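Local coordinates for protein pyruvate carboxylase n-terminal domain (Aquifex aeolicus, PDB 1ULZ) that serves as the biotin carboxylase subunit of pyruvate carboxylase, a homodimeric protein of the ATP-grasp family, at residues E300-I305 / I389-T394; V294-S299 / D306-Q311; K144-E149 / L196-F201; V154-T159 / E174-N179. The protein carries 1 engineered substitution. One frame throughout, in Å; residues are numbered along the deposited sequence.

Interaction 1 (E300-I305 / I389-T394)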
loop_
_atom_site.group_PDB
_atom_site.type_symbol
_atom_site.label_atom_id
_atom_site.label_comp_id
_atom_site.label_asym_id
_atom_site.label_seq_id
_atom_site.Cartn_x
_atom_site.Cartn_y
_atom_site.Cartn_z
ATOM N N GLU A 300 6.698 -8.131 -5.539
ATOM C CA GLU A 300 7.197 -7.236 -4.500
ATOM C C GLU A 300 6.316 -7.359 -3.253
ATOM O O GLU A 300 6.821 -7.400 -2.131
ATOM C CB GLU A 300 7.211 -5.778 -4.994
ATOM C CG GLU A 300 8.294 -5.475 -6.033
ATOM C CD GLU A 300 8.319 -4.017 -6.489
ATOM O OE1 GLU A 300 9.328 -3.598 -7.091
ATOM O OE2 GLU A 300 7.336 -3.288 -6.255
ATOM N N MET A 301 5.003 -7.443 -3.459
ATOM C CA MET A 301 4.057 -7.550 -2.349
ATOM C C MET A 301 4.244 -8.808 -1.498
ATOM O O MET A 301 4.149 -8.749 -0.277
ATOM C CB MET A 301 2.613 -7.543 -2.858
ATOM C CG MET A 301 2.258 -6.439 -3.834
ATOM S SD MET A 301 2.277 -4.815 -3.099
ATOM C CE MET A 301 0.681 -4.810 -2.269
ATOM N N VAL A 302 4.489 -9.947 -2.138
ATOM C CA VAL A 302 4.645 -11.192 -1.393
ATOM C C VAL A 302 6.061 -11.503 -0.890
ATOM O O VAL A 302 6.235 -12.410 -0.078
ATOM C CB VAL A 302 4.108 -12.387 -2.213
ATOM C CG1 VAL A 302 2.639 -12.167 -2.522
ATOM C CG2 VAL A 302 4.894 -12.541 -3.508
ATOM N N THR A 303 7.064 -10.764 -1.359
ATOM C CA THR A 303 8.438 -10.981 -0.897
ATOM C C THR A 303 8.960 -9.764 -0.134
ATOM O O THR A 303 9.933 -9.858 0.607
ATOM C CB THR A 303 9.420 -11.241 -2.050
ATOM O OG1 THR A 303 9.516 -10.065 -2.862
ATOM C CG2 THR A 303 8.966 -12.427 -2.886
ATOM N N GLY A 304 8.312 -8.622 -0.328
ATOM C CA GLY A 304 8.729 -7.410 0.356
ATOM C C GLY A 304 10.038 -6.843 -0.156
ATOM O O GLY A 304 10.716 -6.102 0.554
ATOM N N ILE A 305 10.389 -7.186 -1.392
ATOM C CA ILE A 305 11.624 -6.715 -2.012
ATOM C C ILE A 305 11.329 -5.713 -3.140
ATOM O O ILE A 305 10.549 -5.995 -4.052
ATOM C CB ILE A 305 12.434 -7.910 -2.574
ATOM C CG1 ILE A 305 12.741 -8.901 -1.438
ATOM C CG2 ILE A 305 13.715 -7.409 -3.233
ATOM C CD1 ILE A 305 13.388 -10.201 -1.894
ATOM N N ILE A 389 -3.213 -3.252 -7.451
ATOM C CA ILE A 389 -2.674 -4.443 -6.807
ATOM C C ILE A 389 -3.150 -4.551 -5.359
ATOM O O ILE A 389 -3.076 -3.581 -4.603
ATOM C CB ILE A 389 -1.124 -4.419 -6.808
ATOM C CG1 ILE A 389 -0.600 -4.187 -8.224
ATOM C CG2 ILE A 389 -0.576 -5.729 -6.249
ATOM C CD1 ILE A 389 -0.137 -2.781 -8.474
ATOM N N THR A 390 -3.641 -5.727 -4.980
ATOM C CA THR A 390 -4.112 -5.956 -3.617
ATOM C C THR A 390 -3.400 -7.150 -2.984
ATOM O O THR A 390 -3.137 -8.155 -3.650
ATOM C CB THR A 390 -5.641 -6.223 -3.563
ATOM O OG1 THR A 390 -5.967 -7.368 -4.368
ATOM C CG2 THR A 390 -6.415 -5.004 -4.054
ATOM N N TRP A 391 -3.082 -7.028 -1.699
ATOM C CA TRP A 391 -2.417 -8.104 -0.966
ATOM C C TRP A 391 -3.268 -8.541 0.228
ATOM O O TRP A 391 -3.940 -7.723 0.848
ATOM C CB TRP A 391 -1.049 -7.644 -0.450
ATOM C CG TRP A 391 -0.375 -8.690 0.382
ATOM C CD1 TRP A 391 0.474 -9.664 -0.060
ATOM C CD2 TRP A 391 -0.591 -8.950 1.777
ATOM N NE1 TRP A 391 0.791 -10.518 0.967
ATOM C CE2 TRP A 391 0.148 -10.105 2.105
ATOM C CE3 TRP A 391 -1.347 -8.326 2.777
ATOM C CZ2 TRP A 391 0.157 -10.646 3.390
ATOM C CZ3 TRP A 391 -1.340 -8.864 4.049
ATOM C CH2 TRP A 391 -0.594 -10.013 4.345
ATOM N N ALA A 392 -3.221 -9.832 0.547
ATOM C CA ALA A 392 -3.961 -10.397 1.677
ATOM C C ALA A 392 -3.297 -11.713 2.088
ATOM O O ALA A 392 -2.581 -12.321 1.298
ATOM C CB ALA A 392 -5.427 -10.633 1.293
ATOM N N PRO A 393 -3.533 -12.171 3.331
ATOM C CA PRO A 393 -2.964 -13.413 3.872
ATOM C C PRO A 393 -3.352 -14.693 3.130
ATOM O O PRO A 393 -2.569 -15.643 3.057
ATOM C CB PRO A 393 -3.472 -13.428 5.316
ATOM C CG PRO A 393 -3.649 -11.978 5.633
ATOM C CD PRO A 393 -4.280 -11.447 4.375
ATOM N N THR A 394 -4.564 -14.718 2.592
ATOM C CA THR A 394 -5.056 -15.890 1.881
ATOM C C THR A 394 -5.653 -15.536 0.528
ATOM O O THR A 394 -6.040 -14.393 0.282
ATOM C CB THR A 394 -6.138 -16.607 2.694
ATOM O OG1 THR A 394 -7.260 -15.730 2.859
ATOM C CG2 THR A 394 -5.604 -17.008 4.055
#

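Interaction 2 (V294-S299 / D306-Q311)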
loop_
_atom_site.group_PDB
_atom_site.type_symbol
_atom_site.label_atom_id
_atom_site.label_comp_id
_atom_site.label_asym_id
_atom_site.label_seq_id
_atom_site.Cartn_x
_atom_site.Cartn_y
_atom_site.Cartn_z
ATOM N N VAL A 294 6.094 -5.758 -16.361
ATOM C CA VAL A 294 4.967 -4.877 -16.096
ATOM C C VAL A 294 4.340 -5.254 -14.761
ATOM O O VAL A 294 4.078 -4.392 -13.920
ATOM C CB VAL A 294 3.864 -4.991 -17.178
ATOM C CG1 VAL A 294 2.698 -4.074 -16.824
ATOM C CG2 VAL A 294 4.422 -4.626 -18.545
ATOM N N GLU A 295 4.120 -6.549 -14.564
ATOM C CA GLU A 295 3.490 -7.034 -13.344
ATOM C C GLU A 295 4.417 -7.321 -12.157
ATOM O O GLU A 295 4.067 -8.095 -11.266
ATOM C CB GLU A 295 2.635 -8.276 -13.657
ATOM C CG GLU A 295 3.365 -9.466 -14.295
ATOM C CD GLU A 295 3.476 -9.386 -15.822
ATOM O OE1 GLU A 295 3.328 -10.437 -16.476
ATOM O OE2 GLU A 295 3.716 -8.294 -16.375
ATOM N N HIS A 296 5.582 -6.684 -12.123
ATOM C CA HIS A 296 6.516 -6.903 -11.018
ATOM C C HIS A 296 5.964 -6.620 -9.616
ATOM O O HIS A 296 6.384 -7.253 -8.646
ATOM C CB HIS A 296 7.798 -6.080 -11.210
ATOM C CG HIS A 296 7.616 -4.604 -11.023
ATOM N ND1 HIS A 296 7.249 -3.759 -12.049
ATOM C CD2 HIS A 296 7.777 -3.819 -9.930
ATOM C CE1 HIS A 296 7.195 -2.518 -11.597
ATOM N NE2 HIS A 296 7.511 -2.527 -10.314
ATOM N N PRO A 297 5.017 -5.671 -9.485
ATOM C CA PRO A 297 4.472 -5.370 -8.157
ATOM C C PRO A 297 3.931 -6.534 -7.319
ATOM O O PRO A 297 4.086 -6.516 -6.101
ATOM C CB PRO A 297 3.397 -4.324 -8.454
ATOM C CG PRO A 297 3.972 -3.588 -9.608
ATOM C CD PRO A 297 4.488 -4.725 -10.482
ATOM N N VAL A 298 3.301 -7.535 -7.936
ATOM C CA VAL A 298 2.767 -8.637 -7.127
ATOM C C VAL A 298 3.869 -9.419 -6.435
ATOM O O VAL A 298 3.696 -9.866 -5.304
ATOM C CB VAL A 298 1.879 -9.622 -7.942
ATOM C CG1 VAL A 298 0.588 -8.925 -8.364
ATOM C CG2 VAL A 298 2.636 -10.157 -9.150
ATOM N N SER A 299 5.001 -9.587 -7.109
ATOM C CA SER A 299 6.125 -10.290 -6.505
ATOM C C SER A 299 6.682 -9.447 -5.358
ATOM O O SER A 299 7.089 -9.976 -4.327
ATOM C CB SER A 299 7.219 -10.540 -7.540
ATOM O OG SER A 299 6.748 -11.396 -8.565
ATOM N N ASP A 306 11.952 -4.541 -3.064
ATOM C CA ASP A 306 11.763 -3.492 -4.062
ATOM C C ASP A 306 12.665 -3.783 -5.268
ATOM O O ASP A 306 13.873 -3.513 -5.257
ATOM C CB ASP A 306 12.085 -2.135 -3.424
ATOM C CG ASP A 306 11.766 -0.958 -4.333
ATOM O OD1 ASP A 306 11.451 0.125 -3.797
ATOM O OD2 ASP A 306 11.849 -1.106 -5.572
ATOM N N ILE A 307 12.061 -4.348 -6.307
ATOM C CA ILE A 307 12.791 -4.727 -7.508
ATOM C C ILE A 307 13.389 -3.578 -8.312
ATOM O O ILE A 307 14.556 -3.633 -8.689
ATOM C CB ILE A 307 11.901 -5.590 -8.437
ATOM C CG1 ILE A 307 11.461 -6.857 -7.693
ATOM C CG2 ILE A 307 12.668 -5.957 -9.700
ATOM C CD1 ILE A 307 10.446 -7.695 -8.439
ATOM N N VAL A 308 12.604 -2.536 -8.572
ATOM C CA VAL A 308 13.105 -1.404 -9.345
ATOM C C VAL A 308 14.260 -0.680 -8.657
ATOM O O VAL A 308 15.242 -0.322 -9.305
ATOM C CB VAL A 308 11.990 -0.394 -9.651
ATOM C CG1 VAL A 308 12.578 0.829 -10.345
ATOM C CG2 VAL A 308 10.934 -1.049 -10.539
ATOM N N LYS A 309 14.145 -0.464 -7.347
ATOM C CA LYS A 309 15.213 0.201 -6.612
ATOM C C LYS A 309 16.476 -0.652 -6.702
ATOM O O LYS A 309 17.573 -0.129 -6.873
ATOM C CB LYS A 309 14.827 0.418 -5.142
ATOM C CG LYS A 309 15.891 1.189 -4.349
ATOM C CD LYS A 309 15.419 1.554 -2.943
ATOM C CE LYS A 309 14.263 2.553 -2.981
ATOM N NZ LYS A 309 13.737 2.858 -1.628
ATOM N N TRP A 310 16.318 -1.967 -6.603
ATOM C CA TRP A 310 17.470 -2.857 -6.697
ATOM C C TRP A 310 18.109 -2.815 -8.087
ATOM O O TRP A 310 19.320 -2.979 -8.215
ATOM C CB TRP A 310 17.085 -4.295 -6.324
ATOM C CG TRP A 310 17.308 -4.598 -4.868
ATOM C CD1 TRP A 310 16.363 -4.933 -3.943
ATOM C CD2 TRP A 310 18.562 -4.574 -4.168
ATOM N NE1 TRP A 310 16.947 -5.120 -2.711
ATOM C CE2 TRP A 310 18.296 -4.905 -2.822
ATOM C CE3 TRP A 310 19.881 -4.301 -4.548
ATOM C CZ2 TRP A 310 19.299 -4.972 -1.853
ATOM C CZ3 TRP A 310 20.880 -4.367 -3.581
ATOM C CH2 TRP A 310 20.581 -4.701 -2.252
ATOM N N GLN A 311 17.295 -2.593 -9.118
ATOM C CA GLN A 311 17.797 -2.496 -10.486
ATOM C C GLN A 311 18.851 -1.393 -10.537
ATOM O O GLN A 311 19.920 -1.557 -11.124
ATOM C CB GLN A 311 16.673 -2.120 -11.465
ATOM C CG GLN A 311 15.749 -3.242 -11.900
ATOM C CD GLN A 311 14.794 -2.796 -13.006
ATOM O OE1 GLN A 311 13.886 -1.995 -12.772
ATOM N NE2 GLN A 311 15.007 -3.306 -14.220
#

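Interaction 3 (K144-E149 / L196-F201)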
loop_
_atom_site.group_PDB
_atom_site.type_symbol
_atom_site.label_atom_id
_atom_site.label_comp_id
_atom_site.label_asym_id
_atom_site.label_seq_id
_atom_site.Cartn_x
_atom_site.Cartn_y
_atom_site.Cartn_z
ATOM N N LYS A 144 5.985 -42.542 -33.890
ATOM C CA LYS A 144 5.219 -43.355 -32.952
ATOM C C LYS A 144 6.023 -43.652 -31.694
ATOM O O LYS A 144 5.473 -43.680 -30.590
ATOM C CB LYS A 144 4.781 -44.673 -33.611
ATOM C CG LYS A 144 3.721 -44.487 -34.693
ATOM C CD LYS A 144 3.088 -45.807 -35.143
ATOM C CE LYS A 144 4.086 -46.673 -35.881
ATOM N NZ LYS A 144 3.433 -47.856 -36.504
ATOM N N ALA A 145 7.324 -43.865 -31.864
ATOM C CA ALA A 145 8.203 -44.167 -30.734
ATOM C C ALA A 145 8.453 -42.917 -29.907
ATOM O O ALA A 145 8.520 -42.973 -28.680
ATOM C CB ALA A 145 9.533 -44.744 -31.236
ATOM N N LEU A 146 8.590 -41.787 -30.589
ATOM C CA LEU A 146 8.826 -40.516 -29.916
ATOM C C LEU A 146 7.605 -40.104 -29.085
ATOM O O LEU A 146 7.742 -39.627 -27.955
ATOM C CB LEU A 146 9.151 -39.437 -30.946
ATOM C CG LEU A 146 9.436 -38.031 -30.412
ATOM C CD1 LEU A 146 10.652 -38.055 -29.492
ATOM C CD2 LEU A 146 9.671 -37.085 -31.590
ATOM N N ALA A 147 6.415 -40.298 -29.646
ATOM C CA ALA A 147 5.176 -39.946 -28.957
ATOM C C ALA A 147 4.990 -40.732 -27.655
ATOM O O ALA A 147 4.531 -40.183 -26.652
ATOM C CB ALA A 147 3.979 -40.171 -29.890
ATOM N N ARG A 148 5.343 -42.014 -27.672
ATOM C CA ARG A 148 5.217 -42.861 -26.481
ATOM C C ARG A 148 6.055 -42.358 -25.314
ATOM O O ARG A 148 5.602 -42.369 -24.175
ATOM C CB ARG A 148 5.631 -44.306 -26.784
ATOM C CG ARG A 148 4.685 -45.042 -27.698
ATOM C CD ARG A 148 5.183 -46.442 -28.024
ATOM N NE ARG A 148 4.507 -46.944 -29.218
ATOM C CZ ARG A 148 5.131 -47.277 -30.341
ATOM N NH1 ARG A 148 6.450 -47.170 -30.425
ATOM N NH2 ARG A 148 4.429 -47.704 -31.385
ATOM N N GLU A 149 7.281 -41.922 -25.576
ATOM C CA GLU A 149 8.093 -41.448 -24.467
ATOM C C GLU A 149 7.774 -40.040 -23.988
ATOM O O GLU A 149 8.005 -39.731 -22.825
ATOM C CB GLU A 149 9.584 -41.557 -24.786
ATOM C CG GLU A 149 9.998 -41.030 -26.114
ATOM C CD GLU A 149 11.503 -40.933 -26.204
ATOM O OE1 GLU A 149 12.041 -40.836 -27.329
ATOM O OE2 GLU A 149 12.150 -40.946 -25.133
ATOM N N LEU A 196 8.135 -32.543 -41.357
ATOM C CA LEU A 196 7.218 -32.699 -40.240
ATOM C C LEU A 196 7.935 -32.713 -38.901
ATOM O O LEU A 196 8.939 -33.401 -38.729
ATOM C CB LEU A 196 6.415 -33.991 -40.394
ATOM C CG LEU A 196 5.602 -34.129 -41.682
ATOM C CD1 LEU A 196 4.817 -35.440 -41.655
ATOM C CD2 LEU A 196 4.660 -32.952 -41.812
ATOM N N LEU A 197 7.400 -31.943 -37.959
ATOM C CA LEU A 197 7.949 -31.862 -36.615
ATOM C C LEU A 197 6.868 -32.352 -35.654
ATOM O O LEU A 197 5.677 -32.188 -35.922
ATOM C CB LEU A 197 8.301 -30.409 -36.272
ATOM C CG LEU A 197 9.327 -29.660 -37.128
ATOM C CD1 LEU A 197 9.372 -28.200 -36.689
ATOM C CD2 LEU A 197 10.703 -30.304 -36.985
ATOM N N LEU A 198 7.279 -32.964 -34.549
ATOM C CA LEU A 198 6.336 -33.439 -33.540
ATOM C C LEU A 198 6.701 -32.717 -32.238
ATOM O O LEU A 198 7.875 -32.465 -31.974
ATOM C CB LEU A 198 6.453 -34.957 -33.339
ATOM C CG LEU A 198 5.283 -35.602 -32.584
ATOM C CD1 LEU A 198 4.083 -35.679 -33.509
ATOM C CD2 LEU A 198 5.641 -36.998 -32.102
ATOM N N GLU A 199 5.701 -32.387 -31.431
ATOM C CA GLU A 199 5.929 -31.690 -30.169
ATOM C C GLU A 199 4.882 -32.134 -29.158
ATOM O O GLU A 199 3.770 -32.474 -29.527
ATOM C CB GLU A 199 5.813 -30.172 -30.388
ATOM C CG GLU A 199 5.876 -29.323 -29.124
ATOM C CD GLU A 199 5.210 -27.955 -29.301
ATOM O OE1 GLU A 199 5.546 -27.246 -30.281
ATOM O OE2 GLU A 199 4.346 -27.595 -28.462
ATOM N N LYS A 200 5.235 -32.136 -27.879
ATOM C CA LYS A 200 4.276 -32.518 -26.856
ATOM C C LYS A 200 3.228 -31.407 -26.798
ATOM O O LYS A 200 3.575 -30.227 -26.875
ATOM C CB LYS A 200 4.972 -32.640 -25.503
ATOM C CG LYS A 200 4.144 -33.323 -24.432
ATOM C CD LYS A 200 4.873 -33.267 -23.091
ATOM C CE LYS A 200 4.306 -34.267 -22.106
ATOM N NZ LYS A 200 2.867 -34.040 -21.836
ATOM N N PHE A 201 1.954 -31.782 -26.683
ATOM C CA PHE A 201 0.859 -30.816 -26.611
ATOM C C PHE A 201 0.556 -30.500 -25.150
ATOM O O PHE A 201 0.111 -31.375 -24.406
ATOM C CB PHE A 201 -0.412 -31.391 -27.262
ATOM C CG PHE A 201 -1.593 -30.436 -27.267
ATOM C CD1 PHE A 201 -2.889 -30.919 -27.389
ATOM C CD2 PHE A 201 -1.405 -29.065 -27.193
ATOM C CE1 PHE A 201 -3.972 -30.057 -27.440
ATOM C CE2 PHE A 201 -2.487 -28.191 -27.243
ATOM C CZ PHE A 201 -3.775 -28.689 -27.368
#

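Interaction 4 (V154-T159 / E174-N179)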
loop_
_atom_site.group_PDB
_atom_site.type_symbol
_atom_site.label_atom_id
_atom_site.label_comp_id
_atom_site.label_asym_id
_atom_site.label_seq_id
_atom_site.Cartn_x
_atom_site.Cartn_y
_atom_site.Cartn_z
ATOM N N VAL A 154 0.020 -35.190 -28.540
ATOM C CA VAL A 154 1.170 -34.587 -29.200
ATOM C C VAL A 154 0.707 -33.757 -30.399
ATOM O O VAL A 154 -0.444 -33.862 -30.828
ATOM C CB VAL A 154 2.171 -35.664 -29.683
ATOM C CG1 VAL A 154 2.696 -36.452 -28.490
ATOM C CG2 VAL A 154 1.499 -36.596 -30.688
ATOM N N LEU A 155 1.605 -32.936 -30.931
ATOM C CA LEU A 155 1.294 -32.079 -32.068
ATOM C C LEU A 155 2.173 -32.418 -33.271
ATOM O O LEU A 155 3.380 -32.599 -33.134
ATOM C CB LEU A 155 1.528 -30.603 -31.709
ATOM C CG LEU A 155 0.922 -30.010 -30.440
ATOM C CD1 LEU A 155 1.427 -28.576 -30.283
ATOM C CD2 LEU A 155 -0.600 -30.038 -30.507
ATOM N N LEU A 156 1.560 -32.490 -34.448
ATOM C CA LEU A 156 2.286 -32.776 -35.681
ATOM C C LEU A 156 2.099 -31.567 -36.591
ATOM O O LEU A 156 0.983 -31.073 -36.731
ATOM C CB LEU A 156 1.711 -34.023 -36.352
ATOM C CG LEU A 156 2.348 -34.486 -37.662
ATOM C CD1 LEU A 156 3.784 -34.914 -37.411
ATOM C CD2 LEU A 156 1.535 -35.646 -38.242
ATOM N N LYS A 157 3.176 -31.078 -37.199
ATOM C CA LYS A 157 3.048 -29.928 -38.088
ATOM C C LYS A 157 4.101 -29.884 -39.183
ATOM O O LYS A 157 5.274 -30.174 -38.948
ATOM C CB LYS A 157 3.088 -28.621 -37.289
ATOM C CG LYS A 157 4.444 -28.249 -36.709
ATOM C CD LYS A 157 4.314 -27.000 -35.821
ATOM C CE LYS A 157 5.670 -26.384 -35.463
ATOM N NZ LYS A 157 5.877 -25.075 -36.186
ATOM N N ALA A 158 3.664 -29.521 -40.384
ATOM C CA ALA A 158 4.553 -29.426 -41.535
ATOM C C ALA A 158 5.216 -28.053 -41.532
ATOM O O ALA A 158 4.570 -27.042 -41.249
ATOM C CB ALA A 158 3.764 -29.632 -42.818
ATOM N N THR A 159 6.507 -28.009 -41.835
ATOM C CA THR A 159 7.211 -26.736 -41.843
ATOM C C THR A 159 7.865 -26.437 -43.183
ATOM O O THR A 159 8.662 -25.511 -43.288
ATOM C CB THR A 159 8.290 -26.690 -40.745
ATOM O OG1 THR A 159 9.333 -27.621 -41.063
ATOM C CG2 THR A 159 7.683 -27.059 -39.391
ATOM N N GLU A 174 -3.452 -43.900 -33.082
ATOM C CA GLU A 174 -4.237 -43.988 -34.308
ATOM C C GLU A 174 -4.333 -42.618 -34.978
ATOM O O GLU A 174 -4.151 -42.498 -36.194
ATOM C CB GLU A 174 -5.641 -44.514 -34.025
ATOM C CG GLU A 174 -6.449 -44.673 -35.297
ATOM C CD GLU A 174 -5.757 -45.594 -36.300
ATOM O OE1 GLU A 174 -5.480 -46.760 -35.934
ATOM O OE2 GLU A 174 -5.489 -45.157 -37.447
ATOM N N GLU A 175 -4.618 -41.590 -34.185
ATOM C CA GLU A 175 -4.717 -40.235 -34.721
ATOM C C GLU A 175 -3.373 -39.791 -35.287
ATOM O O GLU A 175 -3.318 -39.107 -36.312
ATOM C CB GLU A 175 -5.164 -39.252 -33.638
ATOM C CG GLU A 175 -6.497 -39.597 -32.987
ATOM C CD GLU A 175 -7.191 -38.379 -32.391
ATOM O OE1 GLU A 175 -6.484 -37.465 -31.907
ATOM O OE2 GLU A 175 -8.443 -38.344 -32.406
ATOM N N LEU A 176 -2.291 -40.179 -34.619
ATOM C CA LEU A 176 -0.952 -39.817 -35.078
ATOM C C LEU A 176 -0.733 -40.424 -36.468
ATOM O O LEU A 176 -0.328 -39.739 -37.401
ATOM C CB LEU A 176 0.110 -40.362 -34.115
ATOM C CG LEU A 176 1.475 -39.665 -34.049
ATOM C CD1 LEU A 176 2.553 -40.715 -33.807
ATOM C CD2 LEU A 176 1.769 -38.908 -35.329
ATOM N N VAL A 177 -0.998 -41.719 -36.592
ATOM C CA VAL A 177 -0.827 -42.409 -37.866
ATOM C C VAL A 177 -1.627 -41.734 -38.976
ATOM O O VAL A 177 -1.091 -41.447 -40.046
ATOM C CB VAL A 177 -1.236 -43.894 -37.744
ATOM C CG1 VAL A 177 -1.339 -44.540 -39.123
ATOM C CG2 VAL A 177 -0.207 -44.628 -36.890
ATOM N N LYS A 178 -2.901 -41.463 -38.711
ATOM C CA LYS A 178 -3.759 -40.815 -39.698
ATOM C C LYS A 178 -3.305 -39.396 -40.048
ATOM O O LYS A 178 -3.342 -38.999 -41.214
ATOM C CB LYS A 178 -5.205 -40.811 -39.199
ATOM C CG LYS A 178 -5.816 -42.209 -39.195
ATOM C CD LYS A 178 -7.138 -42.283 -38.442
ATOM C CE LYS A 178 -7.761 -43.679 -38.613
ATOM N NZ LYS A 178 -9.088 -43.812 -37.964
ATOM N N ASN A 179 -2.871 -38.634 -39.045
ATOM C CA ASN A 179 -2.403 -37.276 -39.292
ATOM C C ASN A 179 -1.080 -37.281 -40.046
ATOM O O ASN A 179 -0.828 -36.409 -40.877
ATOM C CB ASN A 179 -2.233 -36.507 -37.979
ATOM C CG ASN A 179 -3.554 -36.063 -37.394
ATOM O OD1 ASN A 179 -4.440 -35.621 -38.117
ATOM N ND2 ASN A 179 -3.689 -36.165 -36.074
#

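Interaction 1 (E300-I305 / I389-T394)
M301 reaches from the last turn of helix 296-303 onto strand 384-392, where its flexible chain settles between I389 and W391. Two parts of the side chain do the touching: CG lies 3.8 Å from CG2 of I389, while the terminal CE packs at 3.8 Å against CB of W391. The chain is bent at both chi2 (-68°) and chi3 (-80°), and this curl carries the terminal methyl to the base of the tryptophan while the middle of the chain stays on the isoleucine branch. I389 and W391 are two apart on the strand, and both project at the helix, with T390 between them facing away toward helix 395-407.

In W391, CG is trans to the backbone N (chi1 176°), which sends the indole out toward the helix with CD1 nearest to it. V302 meets the ring at the edge, close to its plane, with CG1 4.1 Å from CD1 of W391. The carbonyl O of M301 is also near, 3.8 Å from CD1 of W391, but approaches obliquely. The indole NE1 bonds instead to the backbone O of N330, which fixes the turn of the ring, and the peptide N of P393 lies over one of its faces. From the next strand of the sheet, 332-339, A333 also touches M301 and V302.

Between these segments the adhesion is wholly apolar: methyl, methylene and ring carbons hold the ATP-grasp portion to the C-terminal portion of biotin carboxylase, while the tryptophan's polar group is satisfied from a third piece of chain.

Interaction 2 (V294-S299 / D306-Q311)
I307 and V308, in the first turn of helix 307-315, both meet H296 at the start of helix 296-303. Just ahead of them, D306 is the N-cap of its helix: OD2 accepts from K309 N at 3.0 Å, with the N-H pointing almost straight at it (167°), though from above the carboxylate plane. R16 forms a salt bridge with that same oxygen.

I307 extends its CD1 to 4.2 Å from CB of H296. I307 CD1 also lies 4.1 Å from O of H296, and more loosely near CB of S299.

V308 comes next and offers CG2 to the imidazole, 3.7 Å from NE2 of H296 and oblique to the ring. With chi1 at 71°, the histidine CG sits between its own backbone N and carbonyl carbon, a setting that swings the ring across to V308. Both imidazole nitrogens have bonds: ND1 with the O of Q293, NE2 with NE of R16. The ring's rotation is thereby fixed, and CG2 of V308 packs by van der Waals contact against its NE2 and CE1 corner.

The two helices are joined by a short turn. Strand 220-232 lies against I307 through L223, helix 11-24 flanks V308 through R16 and A20, and strand 332-339 touches P297 and V298.

Interaction 3 (K144-E149 / L196-F201)
Apolar helix-on-sheet packing joins K144-E149 to L196-F201, with L146 and A147 of helix 140-150 resting on L198 of an edge strand in a small antiparallel sheet. A single methyl, CD2 of L198, does nearly all the work on the strand side. CD2 of L198 lies 4.1 Å from CD2 of L146 and 4.2 Å from CB of A147, with the backbone N of A147 equally near. The two leucines run past each other in opposite directions and meet through one methyl each, CD2 on CD2. Each has CG trans to its backbone N, with chi1 at -180° in L146 and -165° in L198, and this extension spans the gap between helix and strand. A147 needs no such reach: its short side chain lets the methyl of L198 come close to the helix backbone.

The sheet, in the order 168-170, 154-158, 196-200, and the helices that pack on it form the small alpha+beta subdomain that, as in other biotin carboxylases, is probably the B (lid) subdomain of the ATP-grasp fold. L197 and E199 direct their CB atoms away from this helix, leaving L198 between them as the strand's point of contact. L198 also touches V154 on the neighbouring strand, while its backbone N-H donates to OG of S133. Alongside, L146 rests on S133 and A147 on Y152, and K144 turns from the strand to pack against L176 and V177 of helix 173-189.

Interaction 4 (V154-T159 / E174-N179)
Strand 154-158 and helix 173-189 come closest at L156 and N179, whose CA atoms are 7.4 Å apart. L156 makes the contact through one methyl, CD2, which presses on the helix backbone itself at 3.6 Å from the carbonyl carbon of N179. CB of N179 is 3.9 Å from CD2 of L156. N179 presents this aliphatic carbon to the leucine while its amide ND2 makes a weak hydrogen bond to the O of I169 in the adjoining strand. An extended first torsion (chi1 -180°) holds the CG of L156 trans to the backbone N and drives the leucine's branched end straight out at the helix.

One turn earlier on the helix, L176 meets the same methyl from another side, roughly at right angles to N179, its CD2 4.4 Å from CD2 of L156. The CB of L176 does not face the strand, but the end of its side chain comes round to it.

V154 and L156 are backed within the sheet by strand 168-170, bonded to them at C170 and R168, with strand 196-200 on the far edge of 154-158. Helix 140-150 lies alongside the helical segment, with L140 against V177.

From the N terminus, helix 140-150 opens interaction 3, which closes 47 residues later on strand 196-200. Interaction 4 is nested inside that loop, bringing helix 173-189 back onto strand 154-158. The two join directly through the sheet: E199 O with L155 N and L197 N with K157 O are probable backbone hydrogen bonds. About 39 Å from interaction 3, centre to centre, interaction 2 closes the short turn between two successive helices, 296-303 and 307-315. Its segments alternate with those of interaction 1, which spans 84 residues to strand 384-392 and so ties the ATP-grasp part to the C-terminal part. E300 OE1 probably accepts from I307 N, linking these two, and both also touch the second subunit.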